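Local structure of PfVFT1 (Plasmodium falciparum, 5JKQ) at residues H117-N120 with A124-I127; D18-A23 with Y108-T113; K180-K185 with I237-S242. The protein probably binds a small solute between its two lobes, as a Venus flytrap domain related to solute-binding proteins, although its ligand and function are not established. The protein carries 3 engineered substitutions. All blocks are in the same frame, centred on the assembly; numbering follows the deposited sequence.

Contact 1. Residues H117-N120 with A124-I127; sequences HIFN and AINI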
ATOM      1  N   HIS A 117      17.071 -16.212   7.654  1.00 21.17           N
ATOM      2  CA  HIS A 117      16.735 -16.597   9.022  1.00 22.26           C
ATOM      3  C   HIS A 117      16.245 -18.040   9.082  1.00 16.81           C
ATOM      4  O   HIS A 117      16.686 -18.815   9.931  1.00 15.43           O
ATOM      5  CB  HIS A 117      15.675 -15.665   9.606  1.00 10.17           C
ATOM      6  CG  HIS A 117      15.220 -16.070  10.971  1.00 12.52           C
ATOM      7  ND1 HIS A 117      16.101 -16.335  11.999  1.00 22.82           N
ATOM      8  CD2 HIS A 117      13.981 -16.279  11.476  1.00 18.56           C
ATOM      9  CE1 HIS A 117      15.424 -16.681  13.079  1.00 14.86           C
ATOM     10  NE2 HIS A 117      14.135 -16.656  12.788  1.00 14.47           N
ATOM     11  N   ILE A 118      15.322 -18.397   8.196  1.00 25.74           N
ATOM     12  CA  ILE A 118      14.847 -19.775   8.129  1.00 18.83           C
ATOM     13  C   ILE A 118      15.989 -20.667   7.674  1.00 22.65           C
ATOM     14  O   ILE A 118      16.261 -21.708   8.274  1.00 21.71           O
ATOM     15  CB  ILE A 118      13.659 -19.938   7.167  1.00 16.45           C
ATOM     16  CG1 ILE A 118      12.485 -19.070   7.631  1.00 21.81           C
ATOM     17  CG2 ILE A 118      13.250 -21.411   7.082  1.00 23.18           C
ATOM     18  CD1 ILE A 118      11.235 -19.158   6.758  1.00 14.22           C
ATOM     19  N   PHE A 119      16.644 -20.241   6.599  1.00 19.50           N
ATOM     20  CA  PHE A 119      17.801 -20.936   6.057  1.00 16.44           C
ATOM     21  C   PHE A 119      19.039 -20.079   6.310  1.00 14.25           C
ATOM     22  O   PHE A 119      19.064 -19.312   7.273  1.00 25.03           O
ATOM     23  CB  PHE A 119      17.592 -21.225   4.569  1.00 15.79           C
ATOM     24  CG  PHE A 119      16.443 -22.148   4.297  1.00 14.05           C
ATOM     25  CD1 PHE A 119      16.579 -23.513   4.487  1.00 18.74           C
ATOM     26  CD2 PHE A 119      15.226 -21.654   3.860  1.00 15.51           C
ATOM     27  CE1 PHE A 119      15.524 -24.368   4.245  1.00 17.40           C
ATOM     28  CE2 PHE A 119      14.166 -22.505   3.614  1.00 12.80           C
ATOM     29  CZ  PHE A 119      14.315 -23.864   3.807  1.00 15.20           C
ATOM     30  N   ASN A 120      20.054 -20.204   5.459  1.00 16.73           N
ATOM     31  CA  ASN A 120      21.317 -19.498   5.661  1.00 16.39           C
ATOM     32  C   ASN A 120      21.817 -18.843   4.370  1.00 20.93           C
ATOM     33  O   ASN A 120      23.023 -18.734   4.142  1.00 13.58           O
ATOM     34  CB  ASN A 120      22.368 -20.466   6.213  1.00 21.04           C
ATOM     35  CG  ASN A 120      23.362 -19.788   7.140  1.00 39.23           C
ATOM     36  OD1 ASN A 120      22.988 -19.251   8.184  1.00 37.36           O
ATOM     37  ND2 ASN A 120      24.640 -19.833   6.773  1.00 37.88           N
ATOM     38  N   ALA A 124      17.523 -18.889  -0.687  1.00 19.71           N
ATOM     39  CA  ALA A 124      17.014 -20.192  -0.272  1.00 16.97           C
ATOM     40  C   ALA A 124      15.574 -20.402  -0.728  1.00 15.48           C
ATOM     41  O   ALA A 124      15.240 -21.447  -1.284  1.00 18.59           O
ATOM     42  CB  ALA A 124      17.113 -20.342   1.239  1.00 16.11           C
ATOM     43  N   ILE A 125      14.729 -19.403  -0.494  1.00 18.21           N
ATOM     44  CA  ILE A 125      13.319 -19.492  -0.853  1.00 18.15           C
ATOM     45  C   ILE A 125      13.064 -18.760  -2.165  1.00 23.40           C
ATOM     46  O   ILE A 125      13.407 -17.587  -2.314  1.00 15.32           O
ATOM     47  CB  ILE A 125      12.420 -18.914   0.257  1.00 12.67           C
ATOM     48  CG1 ILE A 125      12.666 -19.665   1.568  1.00 12.24           C
ATOM     49  CG2 ILE A 125      10.948 -19.027  -0.124  1.00 12.68           C
ATOM     50  CD1 ILE A 125      12.075 -18.994   2.785  1.00 16.22           C
ATOM     51  N   ASN A 126      12.469 -19.469  -3.117  1.00 22.36           N
ATOM     52  CA  ASN A 126      12.151 -18.896  -4.416  1.00 19.79           C
ATOM     53  C   ASN A 126      10.837 -18.121  -4.362  1.00 23.58           C
ATOM     54  O   ASN A 126       9.887 -18.544  -3.704  1.00 26.37           O
ATOM     55  CB  ASN A 126      12.077 -19.997  -5.478  1.00 21.92           C
ATOM     56  CG  ASN A 126      11.819 -19.450  -6.869  1.00 34.53           C
ATOM     57  OD1 ASN A 126      12.728 -18.943  -7.529  1.00 37.86           O
ATOM     58  ND2 ASN A 126      10.577 -19.557  -7.326  1.00 33.81           N
ATOM     59  N   ILE A 127      10.801 -16.979  -5.041  1.00 23.78           N
ATOM     60  CA  ILE A 127       9.581 -16.187  -5.167  1.00 22.22           C
ATOM     61  C   ILE A 127       8.907 -16.504  -6.500  1.00 31.12           C
ATOM     62  O   ILE A 127       9.477 -16.266  -7.566  1.00 24.38           O
ATOM     63  CB  ILE A 127       9.871 -14.670  -5.072  1.00 23.54           C
ATOM     64  CG1 ILE A 127      10.402 -14.312  -3.685  1.00 20.63           C
ATOM     65  CG2 ILE A 127       8.623 -13.849  -5.349  1.00 25.06           C
ATOM     66  CD1 ILE A 127      11.911 -14.258  -3.599  1.00 32.44           C
TER
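The first torsions of Phe119 (chi1 -63°) and Ile125 (chi1 -58°) put Phe119 CG and Ile125 CG1 anti to their own carbonyl carbons, and from there the ring and the isoleucine branch meet across the short loop where the chain doubles back. Phe119 is the first residue to leave helical geometry after helix 102-118, and its CB points toward the returning chain. The methyl of Ala124 reaches this bend, with Ala124 CB 3.5 Å from Phe119 CB and as near to Phe119 CD2. Farther along the ring the contact comes in at the edge, where Ile125 CG1 lies near the ring plane, 3.8 Å from Phe119 CE2. Ile118 adds the third piece: its chain extends until Ile118 CD1 meets Ile125 CD1 at 4.1 Å, the two side chains crossing at about a right angle. Its other branch works within its own segment, Ile118 CG2 sitting over the rim of one Phe119 ring face. The contact is thus purely apolar, while Ile125 N is hydrogen-bonded to Ser115 OG of helix 102-118, which ties the backbone to the helix. Helix 68-75 packs here too, through Ile73 against Ile118 and Phe119 and Ile72 against Ile125, while the chain runs on into strand 126-132, an outer strand of the three-stranded parallel sheet, beside strand 77-83.

Contact 2. Residues D18-A23 with Y108-T113; sequences DIYHAA and YIIWET
Helix-on-helix packing inside one lobe of a bi-lobed Venus flytrap fold is illustrated by Tyr20 and Ala23 of helix 14-29 meeting Ile110 and Thr113 of helix 102-118. The latter helix is the connection of a beta-alpha-beta unit, following strand 77-83 and preceding strand 126-132 in the chain, two parallel neighbours in the sheet, and helix 14-29 lies across it. The two short segments cross steeply, at 106°, with axes 9.2 Å apart at closest approach. Such proximity suits the small residue at the crossing: Ala23 CB points at the other helix and comes to 3.7 Å from Ile110 O, so that a methyl rests against the partner's backbone. Thr113 CG2 flanks the same methyl, 4.1 Å from Ala23 CB. One turn back, Tyr20 swings its ring out anti to the backbone N (chi1 160°), and this brings the ring obliquely across Ile110, whose two branches share it: Ile110 CG2 is 4.0 Å from Tyr20 CD1, and Ile110 CD1 lies at the same distance from Tyr20 CE1. At the far end of this ring the hydroxyl is bonded to Asn149 OD1, so the ring is held by packing along one side and by a hydrogen bond at its hydroxyl. Ile114 and Leu27 extend the same buried seam along the helices. Thr113 divides its two branches between neighbours, the methyl to Ala23 and the hydroxyl to its own helix: Thr113 OG1 gives a hydrogen bond of 2.7 Å to Ile109 O, meeting the carbonyl at a C=O...donor angle of 158°, and the same oxygen also accepts from Thr113 N.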
ATOM      1  N   ASP A  18       3.912 -12.966  10.898  1.00 12.54           N
ATOM      2  CA  ASP A  18       4.846 -12.507  11.920  1.00 15.97           C
ATOM      3  C   ASP A  18       6.281 -12.444  11.400  1.00 14.21           C
ATOM      4  O   ASP A  18       6.976 -11.451  11.613  1.00 19.12           O
ATOM      5  CB  ASP A  18       4.780 -13.413  13.150  1.00 16.77           C
ATOM      6  CG  ASP A  18       3.430 -13.357  13.842  1.00 17.49           C
ATOM      7  OD1 ASP A  18       2.742 -12.319  13.730  1.00 19.72           O
ATOM      8  OD2 ASP A  18       3.059 -14.349  14.502  1.00 22.42           O
ATOM      9  N   ILE A  19       6.728 -13.499  10.727  1.00 13.63           N
ATOM     10  CA  ILE A  19       8.080 -13.510  10.186  1.00 17.96           C
ATOM     11  C   ILE A  19       8.188 -12.473   9.072  1.00 15.21           C
ATOM     12  O   ILE A  19       9.246 -11.886   8.853  1.00 18.15           O
ATOM     13  CB  ILE A  19       8.477 -14.911   9.666  1.00 13.98           C
ATOM     14  CG1 ILE A  19       9.996 -15.003   9.509  1.00 15.60           C
ATOM     15  CG2 ILE A  19       7.754 -15.247   8.355  1.00 18.46           C
ATOM     16  CD1 ILE A  19      10.521 -16.424   9.509  1.00 18.47           C
ATOM     17  N   TYR A  20       7.074 -12.240   8.388  1.00 13.77           N
ATOM     18  CA  TYR A  20       6.984 -11.193   7.379  1.00 13.96           C
ATOM     19  C   TYR A  20       7.188  -9.821   8.020  1.00 17.15           C
ATOM     20  O   TYR A  20       7.985  -9.016   7.539  1.00 16.91           O
ATOM     21  CB  TYR A  20       5.635 -11.280   6.663  1.00 17.88           C
ATOM     22  CG  TYR A  20       5.182 -10.026   5.951  1.00 19.73           C
ATOM     23  CD1 TYR A  20       5.571  -9.762   4.643  1.00 20.77           C
ATOM     24  CD2 TYR A  20       4.332  -9.124   6.576  1.00 16.93           C
ATOM     25  CE1 TYR A  20       5.142  -8.622   3.990  1.00 19.55           C
ATOM     26  CE2 TYR A  20       3.899  -7.985   5.933  1.00 19.41           C
ATOM     27  CZ  TYR A  20       4.303  -7.737   4.642  1.00 19.13           C
ATOM     28  OH  TYR A  20       3.862  -6.598   4.013  1.00 18.92           O
ATOM     29  N   HIS A  21       6.482  -9.567   9.119  1.00 17.57           N
ATOM     30  CA  HIS A  21       6.623  -8.306   9.845  1.00 18.53           C
ATOM     31  C   HIS A  21       8.012  -8.174  10.452  1.00 20.85           C
ATOM     32  O   HIS A  21       8.569  -7.076  10.526  1.00 10.74           O
ATOM     33  CB  HIS A  21       5.571  -8.197  10.948  1.00 14.68           C
ATOM     34  CG  HIS A  21       4.194  -7.907  10.444  1.00 15.13           C
ATOM     35  ND1 HIS A  21       3.061  -8.170  11.184  1.00 14.10           N
ATOM     36  CD2 HIS A  21       3.765  -7.367   9.279  1.00 21.91           C
ATOM     37  CE1 HIS A  21       1.994  -7.810  10.493  1.00 20.98           C
ATOM     38  NE2 HIS A  21       2.394  -7.322   9.333  1.00 17.59           N
ATOM     39  N   ALA A  22       8.562  -9.298  10.895  1.00 14.59           N
ATOM     40  CA  ALA A  22       9.883  -9.309  11.504  1.00 17.74           C
ATOM     41  C   ALA A  22      10.956  -8.962  10.479  1.00 15.69           C
ATOM     42  O   ALA A  22      11.941  -8.293  10.798  1.00 13.70           O
ATOM     43  CB  ALA A  22      10.161 -10.658  12.125  1.00 11.81           C
ATOM     44  N   ALA A  23      10.764  -9.420   9.248  1.00 15.78           N
ATOM     45  CA  ALA A  23      11.715  -9.140   8.183  1.00 16.70           C
ATOM     46  C   ALA A  23      11.697  -7.655   7.843  1.00 13.56           C
ATOM     47  O   ALA A  23      12.748  -7.032   7.693  1.00 18.84           O
ATOM     48  CB  ALA A  23      11.401  -9.975   6.961  1.00 22.13           C
ATOM     49  N   TYR A 108      11.186  -8.970  -2.855  1.00 21.71           N
ATOM     50  CA  TYR A 108      12.393  -9.785  -2.959  1.00 26.19           C
ATOM     51  C   TYR A 108      13.254  -9.672  -1.704  1.00 18.32           C
ATOM     52  O   TYR A 108      13.673 -10.684  -1.145  1.00 14.59           O
ATOM     53  CB  TYR A 108      13.219  -9.380  -4.186  1.00 13.84           C
ATOM     54  CG  TYR A 108      12.555  -9.661  -5.517  1.00 21.41           C
ATOM     55  CD1 TYR A 108      11.744 -10.775  -5.694  1.00 24.19           C
ATOM     56  CD2 TYR A 108      12.743  -8.812  -6.598  1.00 26.94           C
ATOM     57  CE1 TYR A 108      11.138 -11.032  -6.910  1.00 21.69           C
ATOM     58  CE2 TYR A 108      12.140  -9.060  -7.817  1.00 22.58           C
ATOM     59  CZ  TYR A 108      11.339 -10.171  -7.966  1.00 24.70           C
ATOM     60  OH  TYR A 108      10.738 -10.421  -9.179  1.00 36.11           O
ATOM     61  N   ILE A 109      13.521  -8.448  -1.260  1.00 14.45           N
ATOM     62  CA  ILE A 109      14.400  -8.255  -0.111  1.00 18.40           C
ATOM     63  C   ILE A 109      13.735  -8.739   1.181  1.00 15.73           C
ATOM     64  O   ILE A 109      14.422  -9.149   2.116  1.00 18.45           O
ATOM     65  CB  ILE A 109      14.830  -6.778   0.046  1.00 19.24           C
ATOM     66  CG1 ILE A 109      13.608  -5.865   0.188  1.00 15.05           C
ATOM     67  CG2 ILE A 109      15.698  -6.364  -1.138  1.00 16.78           C
ATOM     68  CD1 ILE A 109      13.949  -4.434   0.539  1.00 20.15           C
ATOM     69  N   ILE A 110      12.408  -8.705   1.230  1.00 10.61           N
ATOM     70  CA  ILE A 110      11.693  -9.208   2.400  1.00 15.61           C
ATOM     71  C   ILE A 110      11.934 -10.706   2.529  1.00 17.78           C
ATOM     72  O   ILE A 110      12.237 -11.196   3.615  1.00 20.61           O
ATOM     73  CB  ILE A 110      10.177  -8.907   2.323  1.00 20.27           C
ATOM     74  CG1 ILE A 110       9.928  -7.438   2.672  1.00 15.67           C
ATOM     75  CG2 ILE A 110       9.376  -9.801   3.288  1.00 21.66           C
ATOM     76  CD1 ILE A 110       8.498  -6.972   2.447  1.00 17.33           C
ATOM     77  N   TRP A 111      11.820 -11.424   1.415  1.00 12.81           N
ATOM     78  CA  TRP A 111      11.976 -12.875   1.427  1.00 15.27           C
ATOM     79  C   TRP A 111      13.440 -13.301   1.392  1.00 18.57           C
ATOM     80  O   TRP A 111      13.773 -14.412   1.805  1.00 15.30           O
ATOM     81  CB  TRP A 111      11.208 -13.498   0.260  1.00 18.90           C
ATOM     82  CG  TRP A 111       9.756 -13.646   0.584  1.00 15.14           C
ATOM     83  CD1 TRP A 111       8.729 -12.871   0.132  1.00  9.86           C
ATOM     84  CD2 TRP A 111       9.173 -14.614   1.463  1.00 13.77           C
ATOM     85  NE1 TRP A 111       7.538 -13.304   0.667  1.00 15.36           N
ATOM     86  CE2 TRP A 111       7.785 -14.373   1.488  1.00 19.20           C
ATOM     87  CE3 TRP A 111       9.688 -15.665   2.227  1.00 15.13           C
ATOM     88  CZ2 TRP A 111       6.908 -15.145   2.247  1.00 20.62           C
ATOM     89  CZ3 TRP A 111       8.815 -16.430   2.979  1.00 17.79           C
ATOM     90  CH2 TRP A 111       7.441 -16.166   2.983  1.00 20.16           C
ATOM     91  N   GLU A 112      14.313 -12.422   0.909  1.00 15.29           N
ATOM     92  CA  GLU A 112      15.749 -12.648   1.034  1.00 14.07           C
ATOM     93  C   GLU A 112      16.133 -12.610   2.509  1.00 15.89           C
ATOM     94  O   GLU A 112      16.930 -13.422   2.978  1.00 10.67           O
ATOM     95  CB  GLU A 112      16.542 -11.603   0.245  1.00 12.77           C
ATOM     96  CG  GLU A 112      16.580 -11.861  -1.257  1.00 16.15           C
ATOM     97  CD  GLU A 112      17.096 -10.675  -2.055  1.00 18.50           C
ATOM     98  OE1 GLU A 112      17.575  -9.697  -1.442  1.00 18.60           O
ATOM     99  OE2 GLU A 112      17.020 -10.723  -3.302  1.00 23.43           O
ATOM    100  N   THR A 113      15.544 -11.662   3.232  1.00 12.03           N
ATOM    101  CA  THR A 113      15.779 -11.512   4.662  1.00 14.06           C
ATOM    102  C   THR A 113      15.198 -12.702   5.423  1.00 18.08           C
ATOM    103  O   THR A 113      15.827 -13.232   6.340  1.00 14.79           O
ATOM    104  CB  THR A 113      15.157 -10.201   5.194  1.00 22.10           C
ATOM    105  OG1 THR A 113      15.689  -9.086   4.467  1.00 16.46           O
ATOM    106  CG2 THR A 113      15.449 -10.017   6.676  1.00 20.43           C
TER

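Contact 3. Residues K180-K185 with I237-S242; sequences KIMILK and IDLSKS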
ATOM      1  N   LYS A 180      -0.879  15.112  -1.513  1.00 19.23           N
ATOM      2  CA  LYS A 180      -0.654  16.547  -1.581  1.00 18.20           C
ATOM      3  C   LYS A 180      -1.926  17.263  -2.016  1.00 17.15           C
ATOM      4  O   LYS A 180      -2.784  16.682  -2.682  1.00 18.09           O
ATOM      5  CB  LYS A 180       0.499  16.862  -2.535  1.00 24.38           C
ATOM      6  CG  LYS A 180       1.769  16.091  -2.209  1.00 25.14           C
ATOM      7  CD  LYS A 180       2.923  16.514  -3.095  1.00 34.33           C
ATOM      8  CE  LYS A 180       4.151  15.653  -2.856  1.00 39.62           C
ATOM      9  NZ  LYS A 180       4.610  15.695  -1.439  1.00 37.32           N
ATOM     10  N   ILE A 181      -2.045  18.522  -1.614  1.00 17.72           N
ATOM     11  CA  ILE A 181      -3.214  19.332  -1.929  1.00 23.27           C
ATOM     12  C   ILE A 181      -2.771  20.571  -2.687  1.00 16.43           C
ATOM     13  O   ILE A 181      -2.014  21.384  -2.157  1.00 24.44           O
ATOM     14  CB  ILE A 181      -3.981  19.746  -0.651  1.00 16.60           C
ATOM     15  CG1 ILE A 181      -4.466  18.503   0.099  1.00 21.28           C
ATOM     16  CG2 ILE A 181      -5.168  20.649  -0.997  1.00 19.78           C
ATOM     17  CD1 ILE A 181      -5.024  18.787   1.477  1.00 25.11           C
HETATM   18  N   MSE A 182      -3.227  20.710  -3.927  1.00 18.46           N
HETATM   19  CA  MSE A 182      -2.944  21.919  -4.686  1.00 22.35           C
HETATM   20  C   MSE A 182      -4.164  22.832  -4.699  1.00 22.25           C
HETATM   21  O   MSE A 182      -5.303  22.380  -4.837  1.00 22.91           O
HETATM   22  CB  MSE A 182      -2.488  21.589  -6.109  1.00 22.15           C
HETATM   23  CG  MSE A 182      -3.435  20.779  -6.955  1.00 35.13           C
HETATM   24 SE   MSE A 182      -2.707  20.648  -8.770  1.00 49.24          SE
HETATM   25  CE  MSE A 182      -2.968  22.494  -9.322  1.00 16.51           C
ATOM     26  N   ILE A 183      -3.907  24.125  -4.534  1.00 17.57           N
ATOM     27  CA  ILE A 183      -4.959  25.118  -4.371  1.00 22.81           C
ATOM     28  C   ILE A 183      -4.465  26.481  -4.848  1.00 21.72           C
ATOM     29  O   ILE A 183      -3.264  26.754  -4.834  1.00 21.20           O
ATOM     30  CB  ILE A 183      -5.413  25.204  -2.891  1.00 23.93           C
ATOM     31  CG1 ILE A 183      -6.589  26.174  -2.733  1.00 23.95           C
ATOM     32  CG2 ILE A 183      -4.240  25.605  -1.994  1.00 23.52           C
ATOM     33  CD1 ILE A 183      -7.227  26.155  -1.350  1.00 23.72           C
ATOM     34  N   LEU A 184      -5.391  27.328  -5.283  1.00 25.87           N
ATOM     35  CA  LEU A 184      -5.047  28.681  -5.705  1.00 25.43           C
ATOM     36  C   LEU A 184      -4.558  29.500  -4.514  1.00 19.35           C
ATOM     37  O   LEU A 184      -5.166  29.475  -3.445  1.00 27.08           O
ATOM     38  CB  LEU A 184      -6.252  29.358  -6.355  1.00 22.23           C
ATOM     39  CG  LEU A 184      -6.730  28.727  -7.663  1.00 26.85           C
ATOM     40  CD1 LEU A 184      -8.143  29.177  -7.995  1.00 26.69           C
ATOM     41  CD2 LEU A 184      -5.776  29.079  -8.794  1.00 23.99           C
ATOM     42  N   LYS A 185      -3.456  30.220  -4.705  1.00 21.43           N
ATOM     43  CA  LYS A 185      -2.878  31.042  -3.645  1.00 28.93           C
ATOM     44  C   LYS A 185      -3.844  32.104  -3.142  1.00 20.31           C
ATOM     45  O   LYS A 185      -3.763  32.532  -1.993  1.00 20.72           O
ATOM     46  CB  LYS A 185      -1.597  31.726  -4.136  1.00 28.18           C
ATOM     47  CG  LYS A 185      -0.344  30.883  -4.001  1.00 27.32           C
ATOM     48  CD  LYS A 185       0.842  31.717  -3.539  1.00 30.81           C
ATOM     49  CE  LYS A 185       2.015  30.838  -3.130  1.00 36.58           C
ATOM     50  NZ  LYS A 185       3.247  31.630  -2.882  1.00 36.80           N
ATOM     51  N   ILE A 237      -2.341  17.122 -15.614  1.00 18.32           N
ATOM     52  CA  ILE A 237      -2.748  18.267 -16.419  1.00 23.15           C
ATOM     53  C   ILE A 237      -4.264  18.456 -16.357  1.00 17.11           C
ATOM     54  O   ILE A 237      -4.746  19.584 -16.268  1.00 16.18           O
ATOM     55  CB  ILE A 237      -2.284  18.108 -17.884  1.00 23.84           C
ATOM     56  CG1 ILE A 237      -0.758  18.184 -17.948  1.00 21.92           C
ATOM     57  CG2 ILE A 237      -2.893  19.190 -18.787  1.00 19.22           C
ATOM     58  CD1 ILE A 237      -0.166  17.763 -19.277  1.00 21.61           C
ATOM     59  N   ASP A 238      -5.008  17.352 -16.393  1.00 18.39           N
ATOM     60  CA  ASP A 238      -6.464  17.407 -16.282  1.00 19.67           C
ATOM     61  C   ASP A 238      -6.867  17.946 -14.920  1.00 19.69           C
ATOM     62  O   ASP A 238      -7.644  18.896 -14.816  1.00 18.63           O
ATOM     63  CB  ASP A 238      -7.089  16.024 -16.486  1.00 19.65           C
ATOM     64  CG  ASP A 238      -6.842  15.465 -17.871  1.00 28.16           C
ATOM     65  OD1 ASP A 238      -6.612  16.258 -18.807  1.00 32.64           O
ATOM     66  OD2 ASP A 238      -6.887  14.226 -18.025  1.00 38.63           O
ATOM     67  N   LEU A 239      -6.332  17.312 -13.881  1.00 25.62           N
ATOM     68  CA  LEU A 239      -6.584  17.700 -12.500  1.00 20.12           C
ATOM     69  C   LEU A 239      -6.290  19.188 -12.312  1.00 26.74           C
ATOM     70  O   LEU A 239      -7.110  19.929 -11.770  1.00 19.00           O
ATOM     71  CB  LEU A 239      -5.727  16.832 -11.564  1.00 23.33           C
ATOM     72  CG  LEU A 239      -5.801  16.893 -10.031  1.00 18.15           C
ATOM     73  CD1 LEU A 239      -5.260  18.201  -9.461  1.00 31.20           C
ATOM     74  CD2 LEU A 239      -7.214  16.625  -9.540  1.00 25.53           C
ATOM     75  N   SER A 240      -5.131  19.622 -12.799  1.00 19.16           N
ATOM     76  CA  SER A 240      -4.680  20.997 -12.610  1.00 19.56           C
ATOM     77  C   SER A 240      -5.576  22.001 -13.327  1.00 27.63           C
ATOM     78  O   SER A 240      -5.863  23.075 -12.796  1.00 19.16           O
ATOM     79  CB  SER A 240      -3.241  21.155 -13.098  1.00 21.88           C
ATOM     80  OG  SER A 240      -2.350  20.378 -12.317  1.00 21.18           O
ATOM     81  N   LYS A 241      -6.002  21.650 -14.535  1.00 24.53           N
ATOM     82  CA  LYS A 241      -6.894  22.496 -15.317  1.00 21.56           C
ATOM     83  C   LYS A 241      -8.155  22.828 -14.520  1.00 24.37           C
ATOM     84  O   LYS A 241      -8.651  23.954 -14.561  1.00 28.67           O
ATOM     85  CB  LYS A 241      -7.256  21.799 -16.633  1.00 27.60           C
ATOM     86  CG  LYS A 241      -8.014  22.661 -17.628  1.00 33.14           C
ATOM     87  CD  LYS A 241      -7.334  22.644 -18.993  1.00 36.80           C
ATOM     88  CE  LYS A 241      -8.150  23.376 -20.053  1.00 39.67           C
ATOM     89  NZ  LYS A 241      -9.291  22.556 -20.555  1.00 49.77           N
ATOM     90  N   SER A 242      -8.648  21.845 -13.776  1.00 20.01           N
ATOM     91  CA  SER A 242      -9.886  21.991 -13.018  1.00 23.65           C
ATOM     92  C   SER A 242      -9.729  22.938 -11.830  1.00 25.50           C
ATOM     93  O   SER A 242     -10.637  23.712 -11.524  1.00 32.83           O
ATOM     94  CB  SER A 242     -10.363  20.622 -12.529  1.00 31.87           C
ATOM     95  OG  SER A 242     -11.566  20.732 -11.794  1.00 42.06           O
TER
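Of residues 180-185, only Met182, a selenomethionine in this crystal, meets 237-242, touching Leu239 with its selenium and Ser240 with its selenium and methyl. Its CG leaves between the backbone N and the carbonyl carbon (chi1 58°), and a bend at chi3 (-70°) then turns the terminal methyl along Ser240. The close packing centres on the selenium, with Met182 SE 3.6 Å from Leu239 CD1, the two chains sliding past each other in opposite directions. On the Ser240 side, Met182 SE lies 3.6 Å from Ser240 OG, and Met182 CE is 4.0 Å from Ser240 CA. The hydroxyl need not look to the strand for a polar partner, since Ser240 OG is hydrogen-bonded to Tyr236 O one turn earlier. Beyond this buried spot the helix faces outward: Lys241 points away from the strand, and both it and Ile237 are exposed. Helix 236-244, between parallel strands 227-229 and 250-253, is the helix of a beta-alpha-beta crossover that skips over strand 206-209, and here it packs on strand 175-184, the antiparallel neighbour of 250-253 in the mixed sheet.

Contacts 1 and 2 belong to one neighbourhood, their centres 10 Å apart, and both use helix 102-118: contact 2 packs its middle against another helix, contact 1 its C-terminal end against the chain that follows. They touch directly, Ile118 CG1 lying 3.8 Å from Ile19 CD1. All four touching residues of contact 2 are buried, whereas in contact 1 only Ile125 is. Contact 3, on the opposite side of the chain's centre and about 39 Å from contact 2 between centres, is again a core contact, its three touching residues all buried; it joins a strand of a separate, mixed sheet to a helix. An aromatic ring meets isoleucine branches in contacts 1 and 2, an unbranched selenomethionine a leucine methyl and a serine in contact 3.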